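Local coordinates for protein CghA (Chaetomium globosum, PDB 6KBC) that is a two-domain, strand-rich protein of the calycin clan that holds the ligand WK1 in a pocket to which both domains contribute residues, at residues 31-37 with 226-232; 269-273 with 285-291; 344-350 with 364-370. One frame throughout, in Å; residues are numbered along the deposited sequence.

Contact 1: 31-37 with 226-232; sequences GNLFPKW and MDRSWLP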
loop_
_atom_site.group_PDB
_atom_site.type_symbol
_atom_site.label_atom_id
_atom_site.label_comp_id
_atom_site.label_asym_id
_atom_site.label_seq_id
_atom_site.Cartn_x
_atom_site.Cartn_y
_atom_site.Cartn_z
ATOM N N GLY A 31 -0.477 -12.924 -8.933
ATOM C CA GLY A 31 -0.775 -11.549 -8.587
ATOM C C GLY A 31 -2.225 -11.316 -8.229
ATOM O O GLY A 31 -2.537 -10.327 -7.554
ATOM N N ASN A 32 -3.126 -12.204 -8.663
ATOM C CA ASN A 32 -4.555 -12.063 -8.383
ATOM C C ASN A 32 -5.096 -10.732 -8.882
ATOM O O ASN A 32 -6.026 -10.172 -8.302
ATOM C CB ASN A 32 -4.857 -12.226 -6.889
ATOM C CG ASN A 32 -4.901 -13.675 -6.459
ATOM O OD1 ASN A 32 -5.981 -14.265 -6.352
ATOM N ND2 ASN A 32 -3.740 -14.253 -6.200
ATOM N N LEU A 33 -4.525 -10.222 -9.970
ATOM C CA LEU A 33 -4.822 -8.859 -10.390
ATOM C C LEU A 33 -6.222 -8.721 -10.963
ATOM O O LEU A 33 -6.788 -7.618 -10.947
ATOM C CB LEU A 33 -3.790 -8.395 -11.422
ATOM C CG LEU A 33 -2.382 -8.303 -10.850
ATOM C CD1 LEU A 33 -1.385 -7.843 -11.922
ATOM C CD2 LEU A 33 -2.397 -7.377 -9.630
ATOM N N PHE A 34 -6.787 -9.797 -11.493
ATOM C CA PHE A 34 -8.137 -9.699 -12.025
ATOM C C PHE A 34 -9.138 -9.537 -10.880
ATOM O O PHE A 34 -9.006 -10.189 -9.840
ATOM C CB PHE A 34 -8.477 -10.930 -12.866
ATOM C CG PHE A 34 -9.727 -10.765 -13.678
ATOM C CD1 PHE A 34 -9.712 -10.019 -14.850
ATOM C CD2 PHE A 34 -10.924 -11.326 -13.260
ATOM C CE1 PHE A 34 -10.866 -9.852 -15.603
ATOM C CE2 PHE A 34 -12.080 -11.162 -14.007
ATOM C CZ PHE A 34 -12.051 -10.425 -15.176
ATOM N N PRO A 35 -10.135 -8.666 -11.034
ATOM C CA PRO A 35 -11.039 -8.370 -9.917
ATOM C C PRO A 35 -11.720 -9.618 -9.373
ATOM O O PRO A 35 -12.074 -10.535 -10.119
ATOM C CB PRO A 35 -12.056 -7.405 -10.532
ATOM C CG PRO A 35 -11.324 -6.763 -11.652
ATOM C CD PRO A 35 -10.403 -7.807 -12.199
ATOM N N LYS A 36 -11.899 -9.637 -8.049
ATOM C CA LYS A 36 -12.578 -10.737 -7.380
ATOM C C LYS A 36 -14.089 -10.589 -7.426
ATOM O O LYS A 36 -14.801 -11.574 -7.207
ATOM C CB LYS A 36 -12.099 -10.835 -5.928
ATOM C CG LYS A 36 -10.606 -11.141 -5.814
ATOM C CD LYS A 36 -10.240 -12.392 -6.588
ATOM C CE LYS A 36 -8.770 -12.691 -6.481
ATOM N NZ LYS A 36 -8.361 -13.891 -7.268
ATOM N N TRP A 37 -14.585 -9.381 -7.682
ATOM C CA TRP A 37 -15.992 -9.127 -7.989
ATOM C C TRP A 37 -16.054 -8.735 -9.465
ATOM O O TRP A 37 -16.079 -7.556 -9.819
ATOM C CB TRP A 37 -16.578 -8.054 -7.068
ATOM C CG TRP A 37 -16.853 -8.588 -5.693
ATOM C CD1 TRP A 37 -18.025 -9.128 -5.240
ATOM C CD2 TRP A 37 -15.913 -8.707 -4.616
ATOM N NE1 TRP A 37 -17.881 -9.546 -3.942
ATOM C CE2 TRP A 37 -16.595 -9.302 -3.533
ATOM C CE3 TRP A 37 -14.566 -8.356 -4.457
ATOM C CZ2 TRP A 37 -15.977 -9.551 -2.305
ATOM C CZ3 TRP A 37 -13.950 -8.600 -3.227
ATOM C CH2 TRP A 37 -14.658 -9.195 -2.171
ATOM N N MET A 226 4.009 -2.780 -6.323
ATOM C CA MET A 226 2.599 -2.914 -6.703
ATOM C C MET A 226 1.941 -3.766 -5.621
ATOM O O MET A 226 2.450 -4.816 -5.331
ATOM C CB MET A 226 2.463 -3.565 -8.073
ATOM C CG MET A 226 1.091 -3.415 -8.639
ATOM S SD MET A 226 0.063 -4.743 -8.092
ATOM C CE MET A 226 -1.561 -4.038 -8.308
ATOM N N ASP A 227 0.920 -3.219 -4.982
ATOM C CA ASP A 227 0.193 -3.915 -3.899
ATOM C C ASP A 227 -1.215 -4.230 -4.395
ATOM O O ASP A 227 -1.773 -3.433 -5.090
ATOM C CB ASP A 227 0.163 -3.107 -2.608
ATOM C CG ASP A 227 1.510 -2.949 -1.927
ATOM O OD1 ASP A 227 2.495 -2.880 -2.598
ATOM O OD2 ASP A 227 1.530 -2.902 -0.733
ATOM N N ARG A 228 -1.742 -5.351 -3.950
ATOM C CA ARG A 228 -3.051 -5.816 -4.390
ATOM C C ARG A 228 -3.851 -6.213 -3.167
ATOM O O ARG A 228 -3.348 -6.942 -2.309
ATOM C CB ARG A 228 -2.918 -7.000 -5.352
ATOM C CG ARG A 228 -4.217 -7.699 -5.702
ATOM C CD ARG A 228 -5.188 -6.812 -6.446
ATOM N NE ARG A 228 -6.234 -7.635 -7.055
ATOM C CZ ARG A 228 -7.543 -7.473 -6.870
ATOM N NH1 ARG A 228 -8.010 -6.508 -6.095
ATOM N NH2 ARG A 228 -8.398 -8.285 -7.480
ATOM N N SER A 229 -5.089 -5.741 -3.096
ATOM C CA SER A 229 -5.926 -5.985 -1.939
ATOM C C SER A 229 -7.366 -6.198 -2.376
ATOM O O SER A 229 -7.820 -5.640 -3.382
ATOM C CB SER A 229 -5.864 -4.823 -0.956
ATOM O OG SER A 229 -6.781 -4.993 0.121
ATOM N N TRP A 230 -8.078 -7.010 -1.603
ATOM C CA TRP A 230 -9.532 -7.041 -1.704
ATOM C C TRP A 230 -10.112 -7.543 -0.389
ATOM O O TRP A 230 -9.519 -8.385 0.286
ATOM C CB TRP A 230 -9.993 -7.898 -2.889
ATOM C CG TRP A 230 -9.753 -9.362 -2.727
ATOM C CD1 TRP A 230 -10.632 -10.292 -2.247
ATOM C CD2 TRP A 230 -8.563 -10.078 -3.081
ATOM N NE1 TRP A 230 -10.054 -11.541 -2.272
ATOM C CE2 TRP A 230 -8.784 -11.434 -2.772
ATOM C CE3 TRP A 230 -7.327 -9.701 -3.611
ATOM C CZ2 TRP A 230 -7.815 -12.413 -2.981
ATOM C CZ3 TRP A 230 -6.375 -10.669 -3.820
ATOM C CH2 TRP A 230 -6.622 -12.011 -3.507
ATOM N N LEU A 231 -11.276 -7.002 -0.037
ATOM C CA LEU A 231 -11.996 -7.302 1.195
ATOM C C LEU A 231 -13.479 -7.358 0.860
ATOM O O LEU A 231 -13.975 -6.476 0.145
ATOM C CB LEU A 231 -11.787 -6.221 2.260
ATOM C CG LEU A 231 -10.485 -6.162 3.017
ATOM C CD1 LEU A 231 -9.471 -5.366 2.194
ATOM C CD2 LEU A 231 -10.769 -5.483 4.352
ATOM N N PRO A 232 -14.212 -8.344 1.374
ATOM C CA PRO A 232 -15.668 -8.376 1.175
ATOM C C PRO A 232 -16.456 -7.620 2.231
ATOM O O PRO A 232 -17.688 -7.634 2.183
ATOM C CB PRO A 232 -15.975 -9.877 1.250
ATOM C CG PRO A 232 -14.970 -10.396 2.213
ATOM C CD PRO A 232 -13.711 -9.578 2.004
#
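A loop without regular structure, 31-37, is laid over one face of strand 226-231 in the curled antiparallel sheet of the N-terminal calycin-type domain. The separation is that of packed layers, not paired strands: the CA atoms of Leu-33 and Arg-228 are 7.0 Å apart, and those of Lys-36 and Trp-230 are 7.4 Å apart. Strand alternation turns Met-226, Arg-228 and Trp-230 toward the loop, while Leu-231 points away and touches WK1. Arg-228 supplies side-chain donors to loop carbonyls: its NE (2.8 Å) and NH2 (3.1 Å) both bond Asn-32 O, and NH2 adds a weak bond to Phe-34 O at 3.1 Å. Glu-47 forms a salt bridge with the same guanidinium and also accepts a hydrogen bond from the backbone N of Lys-36, so the arginine charge is balanced beside the loop. Apolar contacts flank this polar centre. Leu-33 CD2 meets Met-226 CE at 3.7 Å, Trp-37 touches Trp-230 rim to rim, and Trp-37 CZ2 lies 3.6 Å from Pro-232 CB. Lys-36 crosses the face of Trp-230, with CG 3.4 Å from the five-membered ring centroid and NZ in an off-centre cation-pi position; Lys-36 NZ also donates to Ala-25 O and, at 2.6 Å, to Asn-32 OD1.

Contact 2: 269-273 with 285-291; sequences NTVNA and ALRSLPP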
loop_
_atom_site.group_PDB
_atom_site.type_symbol
_atom_site.label_atom_id
_atom_site.label_comp_id
_atom_site.label_asym_id
_atom_site.label_seq_id
_atom_site.Cartn_x
_atom_site.Cartn_y
_atom_site.Cartn_z
ATOM N N ASN A 269 -4.170 -8.261 16.145
ATOM C CA ASN A 269 -2.979 -7.664 15.555
ATOM C C ASN A 269 -2.595 -8.537 14.370
ATOM O O ASN A 269 -2.169 -9.682 14.562
ATOM C CB ASN A 269 -1.870 -7.610 16.603
ATOM C CG ASN A 269 -0.839 -6.538 16.331
ATOM O OD1 ASN A 269 -0.822 -5.908 15.274
ATOM N ND2 ASN A 269 0.041 -6.330 17.295
ATOM N N THR A 270 -2.789 -8.028 13.154
ATOM C CA THR A 270 -2.516 -8.821 11.959
ATOM C C THR A 270 -1.642 -8.032 10.992
ATOM O O THR A 270 -1.614 -6.795 11.009
ATOM C CB THR A 270 -3.813 -9.263 11.256
ATOM O OG1 THR A 270 -4.533 -8.120 10.780
ATOM C CG2 THR A 270 -4.716 -10.041 12.227
ATOM N N VAL A 271 -0.944 -8.758 10.114
ATOM C CA VAL A 271 0.030 -8.112 9.242
ATOM C C VAL A 271 0.322 -8.996 8.040
ATOM O O VAL A 271 0.340 -10.225 8.129
ATOM C CB VAL A 271 1.336 -7.768 10.007
ATOM C CG1 VAL A 271 2.132 -9.023 10.326
ATOM C CG2 VAL A 271 2.188 -6.799 9.217
ATOM N N ASN A 272 0.584 -8.353 6.917
ATOM C CA ASN A 272 1.220 -9.004 5.783
ATOM C C ASN A 272 2.425 -8.138 5.443
ATOM O O ASN A 272 2.258 -7.005 4.997
ATOM C CB ASN A 272 0.248 -9.123 4.618
ATOM C CG ASN A 272 0.745 -10.079 3.567
ATOM O OD1 ASN A 272 1.815 -9.863 2.990
ATOM N ND2 ASN A 272 0.018 -11.182 3.364
ATOM N N ALA A 273 3.623 -8.642 5.726
ATOM C CA ALA A 273 4.820 -7.819 5.651
ATOM C C ALA A 273 5.979 -8.670 5.179
ATOM O O ALA A 273 5.955 -9.902 5.261
ATOM C CB ALA A 273 5.175 -7.183 7.003
ATOM N N ALA A 285 6.818 -12.020 7.054
ATOM C CA ALA A 285 6.191 -11.686 8.333
ATOM C C ALA A 285 4.679 -11.658 8.164
ATOM O O ALA A 285 4.100 -10.657 7.734
ATOM C CB ALA A 285 6.727 -10.361 8.862
ATOM N N LEU A 286 4.035 -12.764 8.514
ATOM C CA LEU A 286 2.584 -12.850 8.522
ATOM C C LEU A 286 2.046 -12.855 9.945
ATOM O O LEU A 286 0.856 -13.118 10.156
ATOM C CB LEU A 286 2.141 -14.106 7.780
ATOM C CG LEU A 286 2.625 -14.129 6.329
ATOM C CD1 LEU A 286 2.345 -15.494 5.725
ATOM C CD2 LEU A 286 1.959 -12.997 5.521
ATOM N N ARG A 287 2.908 -12.582 10.917
ATOM C CA ARG A 287 2.563 -12.526 12.329
ATOM C C ARG A 287 2.980 -11.159 12.867
ATOM O O ARG A 287 4.119 -10.730 12.662
ATOM C CB ARG A 287 3.268 -13.658 13.091
ATOM C CG ARG A 287 3.067 -13.644 14.612
ATOM C CD ARG A 287 3.896 -14.754 15.260
ATOM N NE ARG A 287 3.325 -16.076 14.982
ATOM C CZ ARG A 287 3.817 -17.210 15.457
ATOM N NH1 ARG A 287 4.896 -17.189 16.227
ATOM N NH2 ARG A 287 3.228 -18.361 15.163
ATOM N N SER A 288 2.059 -10.475 13.541
ATOM C CA SER A 288 2.287 -9.143 14.091
ATOM C C SER A 288 2.355 -9.242 15.611
ATOM O O SER A 288 1.384 -9.657 16.244
ATOM C CB SER A 288 1.162 -8.199 13.663
ATOM O OG SER A 288 1.429 -6.845 14.026
ATOM N N LEU A 289 3.491 -8.813 16.201
ATOM C CA LEU A 289 3.722 -9.027 17.623
ATOM C C LEU A 289 3.214 -7.857 18.456
ATOM O O LEU A 289 3.176 -6.717 17.976
ATOM C CB LEU A 289 5.204 -9.192 17.892
ATOM C CG LEU A 289 5.774 -10.401 17.158
ATOM C CD1 LEU A 289 7.282 -10.387 17.250
ATOM C CD2 LEU A 289 5.177 -11.678 17.775
ATOM N N PRO A 290 2.866 -8.126 19.715
ATOM C CA PRO A 290 2.543 -7.038 20.652
ATOM C C PRO A 290 3.644 -5.993 20.657
ATOM O O PRO A 290 4.832 -6.324 20.779
ATOM C CB PRO A 290 2.441 -7.755 22.004
ATOM C CG PRO A 290 1.999 -9.152 21.632
ATOM C CD PRO A 290 2.706 -9.457 20.330
ATOM N N PRO A 291 3.281 -4.720 20.498
ATOM C CA PRO A 291 4.292 -3.663 20.322
ATOM C C PRO A 291 5.263 -3.512 21.489
ATOM O O PRO A 291 6.340 -2.933 21.296
ATOM C CB PRO A 291 3.437 -2.394 20.165
ATOM C CG PRO A 291 2.122 -2.892 19.641
ATOM C CD PRO A 291 1.903 -4.222 20.316
HETATM O O HOH W 1 -0.711 -11.624 13.653
HETATM O O HOH W 2 -1.301 -11.686 10.883
#
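Direct backbone bonding is confined to one end of this contact. Ala-273 and Ala-285 form an antiparallel hydrogen-bonded pair: Ala-273 N to Ala-285 O and Ala-285 N to Ala-273 O are both 2.9 Å. On one face of the sheet Ala-273 CB lies 4.0 Å from Ala-285 CB, and both touch Phe-329. Beyond this pair the CA atoms stay close (Asn-272 to Leu-286 4.9 Å, Thr-270 to Ser-288 5.3 Å), but the backbone N and O atoms do not meet directly and a water sits between each pair. One accepts from Val-271 N (3.0 Å) and donates to Leu-286 O (2.7 Å); another accepts from Ser-288 N (3.0 Å) and donates to Asn-269 O (2.6 Å). Leu-286 CA also makes a 3.5 Å CA-H...O contact to Val-271 O. A side-chain bond joins the far end, where Ser-288 OG donates to Asn-269 OD1 at 2.7 Å. Val-271 CG1 packs 3.4 Å from Arg-287 C and 3.6 Å from Ser-288 CB. The arrangement is that of a beta hairpin, strands 269-277 and 280-285, whose return strand is continued by residues joined to 269-273 through water, as far as the short, weakly bonded strand 288-289, which pairs in parallel with 302-308.

Contact 3: 344-350 with 364-370; sequences RHHQAWW and NSGFVVE. With WK1 ((2S)-3-[(2S,4E)-4-[[(1R,2S,4aR,6S,8R,8aS)-2-[(E)-but-2-en-2-yl]-6,8-dimethyl-1,2,4a,5,6,7,8,8a-octahydronaphthalen-1-yl]-oxidanyl-methylidene]-3,5-bis(oxidanylidene)pyrrolidin-2-yl]-2-methyl-2-oxidanyl-propanoic acid), chain B.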
loop_
_atom_site.group_PDB
_atom_site.type_symbol
_atom_site.label_atom_id
_atom_site.label_comp_id
_atom_site.label_asym_id
_atom_site.label_seq_id
_atom_site.Cartn_x
_atom_site.Cartn_y
_atom_site.Cartn_z
ATOM N N ARG A 344 11.270 7.450 10.942
ATOM C CA ARG A 344 10.896 8.691 11.605
ATOM C C ARG A 344 10.311 9.654 10.594
ATOM O O ARG A 344 10.843 9.806 9.490
ATOM C CB ARG A 344 12.084 9.302 12.358
ATOM C CG ARG A 344 12.511 8.371 13.481
ATOM C CD ARG A 344 13.721 8.872 14.252
ATOM N NE ARG A 344 14.019 7.953 15.344
ATOM C CZ ARG A 344 13.450 8.017 16.544
ATOM N NH1 ARG A 344 12.545 8.962 16.809
ATOM N NH2 ARG A 344 13.779 7.130 17.478
ATOM N N HIS A 345 9.198 10.285 10.983
ATOM C CA HIS A 345 8.466 11.196 10.115
ATOM C C HIS A 345 9.356 12.351 9.683
ATOM O O HIS A 345 9.759 13.174 10.515
ATOM C CB HIS A 345 7.240 11.747 10.836
ATOM C CG HIS A 345 6.248 10.690 11.224
ATOM N ND1 HIS A 345 5.373 10.846 12.278
ATOM C CD2 HIS A 345 5.988 9.473 10.689
ATOM C CE1 HIS A 345 4.622 9.763 12.384
ATOM N NE2 HIS A 345 4.964 8.920 11.421
ATOM N N HIS A 346 9.644 12.419 8.386
ATOM C CA HIS A 346 10.499 13.452 7.827
ATOM C C HIS A 346 9.710 14.538 7.120
ATOM O O HIS A 346 10.006 15.719 7.286
ATOM C CB HIS A 346 11.513 12.836 6.854
ATOM C CG HIS A 346 12.408 13.852 6.224
ATOM N ND1 HIS A 346 13.479 14.410 6.888
ATOM C CD2 HIS A 346 12.370 14.441 5.003
ATOM C CE1 HIS A 346 14.068 15.293 6.100
ATOM N NE2 HIS A 346 13.417 15.327 4.948
ATOM N N GLN A 347 8.694 14.166 6.356
ATOM C CA GLN A 347 7.885 15.136 5.641
ATOM C C GLN A 347 6.437 14.726 5.766
ATOM O O GLN A 347 6.097 13.574 5.486
ATOM C CB GLN A 347 8.265 15.233 4.147
ATOM C CG GLN A 347 7.437 16.282 3.420
ATOM C CD GLN A 347 7.735 16.368 1.926
ATOM O OE1 GLN A 347 8.658 15.722 1.412
ATOM N NE2 GLN A 347 6.935 17.164 1.221
ATOM N N ALA A 348 5.598 15.678 6.154
ATOM C CA ALA A 348 4.159 15.460 6.212
ATOM C C ALA A 348 3.606 15.436 4.797
ATOM O O ALA A 348 3.647 16.441 4.088
ATOM C CB ALA A 348 3.489 16.562 7.026
ATOM N N TRP A 349 3.083 14.291 4.389
ATOM C CA TRP A 349 2.665 14.090 3.011
ATOM C C TRP A 349 1.176 14.372 2.841
ATOM O O TRP A 349 0.778 15.219 2.034
ATOM C CB TRP A 349 3.020 12.655 2.622
ATOM C CG TRP A 349 2.813 12.290 1.182
ATOM C CD1 TRP A 349 2.207 13.032 0.207
ATOM C CD2 TRP A 349 3.192 11.058 0.576
ATOM N NE1 TRP A 349 2.207 12.334 -0.987
ATOM C CE2 TRP A 349 2.803 11.117 -0.783
ATOM C CE3 TRP A 349 3.830 9.905 1.046
ATOM C CZ2 TRP A 349 3.028 10.070 -1.668
ATOM C CZ3 TRP A 349 4.051 8.858 0.158
ATOM C CH2 TRP A 349 3.646 8.950 -1.177
ATOM N N TRP A 350 0.341 13.657 3.589
ATOM C CA TRP A 350 -1.081 13.939 3.643
ATOM C C TRP A 350 -1.536 13.786 5.084
ATOM O O TRP A 350 -0.856 13.171 5.908
ATOM C CB TRP A 350 -1.887 13.032 2.689
ATOM C CG TRP A 350 -2.017 11.597 3.118
ATOM C CD1 TRP A 350 -2.892 11.080 4.043
ATOM C CD2 TRP A 350 -1.276 10.490 2.606
ATOM N NE1 TRP A 350 -2.726 9.717 4.140
ATOM C CE2 TRP A 350 -1.736 9.331 3.275
ATOM C CE3 TRP A 350 -0.263 10.363 1.645
ATOM C CZ2 TRP A 350 -1.216 8.070 3.020
ATOM C CZ3 TRP A 350 0.256 9.100 1.392
ATOM C CH2 TRP A 350 -0.224 7.969 2.079
ATOM N N ASN A 364 -5.814 9.995 9.189
ATOM C CA ASN A 364 -5.154 9.212 8.155
ATOM C C ASN A 364 -4.001 10.091 7.683
ATOM O O ASN A 364 -4.231 11.157 7.105
ATOM C CB ASN A 364 -6.135 8.884 7.029
ATOM C CG ASN A 364 -5.478 8.177 5.842
ATOM O OD1 ASN A 364 -4.256 8.003 5.784
ATOM N ND2 ASN A 364 -6.302 7.751 4.897
ATOM N N SER A 365 -2.773 9.694 8.003
ATOM C CA SER A 365 -1.616 10.535 7.765
ATOM C C SER A 365 -0.602 9.761 6.945
ATOM O O SER A 365 -0.321 8.589 7.223
ATOM C CB SER A 365 -0.967 11.004 9.060
ATOM O OG SER A 365 -1.922 11.611 9.915
ATOM N N GLY A 366 -0.049 10.425 5.944
ATOM C CA GLY A 366 1.029 9.870 5.142
ATOM C C GLY A 366 2.287 10.667 5.431
ATOM O O GLY A 366 2.227 11.886 5.648
ATOM N N PHE A 367 3.418 9.976 5.417
ATOM C CA PHE A 367 4.709 10.588 5.674
ATOM C C PHE A 367 5.756 9.994 4.747
ATOM O O PHE A 367 5.733 8.797 4.440
ATOM C CB PHE A 367 5.196 10.350 7.099
ATOM C CG PHE A 367 4.376 11.030 8.141
ATOM C CD1 PHE A 367 4.644 12.340 8.499
ATOM C CD2 PHE A 367 3.326 10.357 8.758
ATOM C CE1 PHE A 367 3.878 12.968 9.488
ATOM C CE2 PHE A 367 2.562 10.985 9.745
ATOM C CZ PHE A 367 2.841 12.279 10.100
ATOM N N VAL A 368 6.700 10.834 4.347
ATOM C CA VAL A 368 8.012 10.346 3.939
ATOM C C VAL A 368 8.825 10.155 5.209
ATOM O O VAL A 368 8.879 11.053 6.057
ATOM C CB VAL A 368 8.697 11.341 2.992
ATOM C CG1 VAL A 368 10.114 10.870 2.668
ATOM C CG2 VAL A 368 7.866 11.551 1.730
ATOM N N VAL A 369 9.437 8.990 5.367
ATOM C CA VAL A 369 10.134 8.697 6.609
ATOM C C VAL A 369 11.615 8.532 6.318
ATOM O O VAL A 369 12.007 8.004 5.278
ATOM C CB VAL A 369 9.583 7.435 7.308
ATOM C CG1 VAL A 369 8.175 7.713 7.874
ATOM C CG2 VAL A 369 9.548 6.272 6.312
ATOM N N GLU A 370 12.436 8.956 7.267
ATOM C CA GLU A 370 13.845 8.610 7.263
ATOM C C GLU A 370 14.014 7.314 8.043
ATOM O O GLU A 370 13.418 7.138 9.111
ATOM C CB GLU A 370 14.668 9.725 7.899
ATOM C CG GLU A 370 16.160 9.593 7.678
ATOM C CD GLU A 370 16.891 10.871 8.070
ATOM O OE1 GLU A 370 16.212 11.827 8.520
ATOM O OE2 GLU A 370 18.121 10.939 7.880
HETATM O O WK1 B . -7.573 9.831 -0.011
HETATM C C17 WK1 B . -6.445 9.426 -0.130
HETATM O O1 WK1 B . -5.681 9.885 -0.932
HETATM C C19 WK1 B . -5.952 8.337 0.732
HETATM O O2 WK1 B . -6.865 7.975 1.712
HETATM C C18 WK1 B . -4.737 8.813 1.466
HETATM C C20 WK1 B . -5.739 7.198 -0.226
HETATM C C22 WK1 B . -4.893 6.149 0.372
HETATM N N WK1 B . -4.442 5.065 -0.480
HETATM C C21 WK1 B . -4.611 3.907 0.149
HETATM O O5 WK1 B . -4.261 2.760 -0.386
HETATM C C23 WK1 B . -5.408 5.444 1.523
HETATM O O4 WK1 B . -5.954 6.000 2.585
HETATM C C24 WK1 B . -5.244 4.032 1.471
HETATM C C16 WK1 B . -5.624 3.056 2.486
HETATM O O3 WK1 B . -6.155 3.497 3.560
HETATM C C9 WK1 B . -5.274 1.636 2.327
HETATM C C8 WK1 B . -3.817 1.647 2.871
HETATM C C12 WK1 B . -2.911 2.812 2.531
HETATM C C13 WK1 B . -2.064 2.785 1.528
HETATM C C90 WK1 B . -1.190 3.951 1.214
HETATM C C14 WK1 B . -2.963 4.053 3.349
HETATM C C7 WK1 B . -3.780 1.543 4.366
HETATM C C6 WK1 B . -4.427 0.569 4.947
HETATM C C3 WK1 B . -5.394 -0.200 4.103
HETATM C C4 WK1 B . -6.145 0.665 3.112
HETATM C C5 WK1 B . -6.844 -0.275 2.149
HETATM C C11 WK1 B . -7.761 0.496 1.252
HETATM C C2 WK1 B . -6.307 -1.153 4.830
HETATM C C1 WK1 B . -6.736 -2.146 3.797
HETATM C C10 WK1 B . -7.482 -3.327 4.324
HETATM C C WK1 B . -7.593 -1.416 2.808
HETATM O O HOH W 3 13.671 12.828 9.782
HETATM O O HOH W 4 1.298 13.668 7.414
#
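Two classic beta bulges follow each other along segment 344-350, both opposite the unbroken strand 364-370. In the first, His-346 N (2.8 Å) and Gln-347 N (3.1 Å) both donate to Val-368 O; in the second, Trp-349 N (2.8 Å) and, weakly, Trp-350 N (3.3 Å) share Gly-366 O. Each bulge shifts the register by one residue, and the first coincides with the corner the chain turns at Gln-347. Arg-344 N to Glu-370 O (2.8 Å) and Glu-370 N to Arg-344 O (2.9 Å) pair regularly before the first; Gly-366 N to Trp-350 O (2.9 Å) closes the second. Strands 348-353 and 363-375 form a beta hairpin of the C-terminal calycin-type domain that lends Trp-350 and Asn-364 to the WK1 pocket. The indole of Trp-350 lies between Gly-366, whose CA is 3.4 Å from the six-membered ring centroid, and C18 of WK1 over the opposite face; a CB on Gly-366 would come within 2.3 Å of Trp-350 CE3. Trp-350 NE1 bonds Asn-364 OD1 at 2.8 Å, in a geometry consistent with holding the amide so that Asn-364 ND2 donates to O4 of WK1 at 2.9 Å. Elsewhere His-345 stacks face to face on Phe-367, ring centroids 3.5 Å apart.

How the contacts relate
Followed from the N terminus, the three contacts come in series: none nests within or crosses another. Contact 1 closes the longest loop, 188 residues, bringing the segment after strand 6-10 back onto strand 223-231 and so tying together distant parts of the N-terminal domain. Contact 2 then closes a hairpin-sized loop of 11 residues, and contact 3 one of 13; both belong to the mixed sheet of the C-terminal domain, their centres about 21 Å apart. Contacts 1 and 3 lie on opposite sides of the chain's centre, their own centres about 26 Å apart, yet both supply WK1 pocket residues, illustrating how local and very long-range closures can converge on one site.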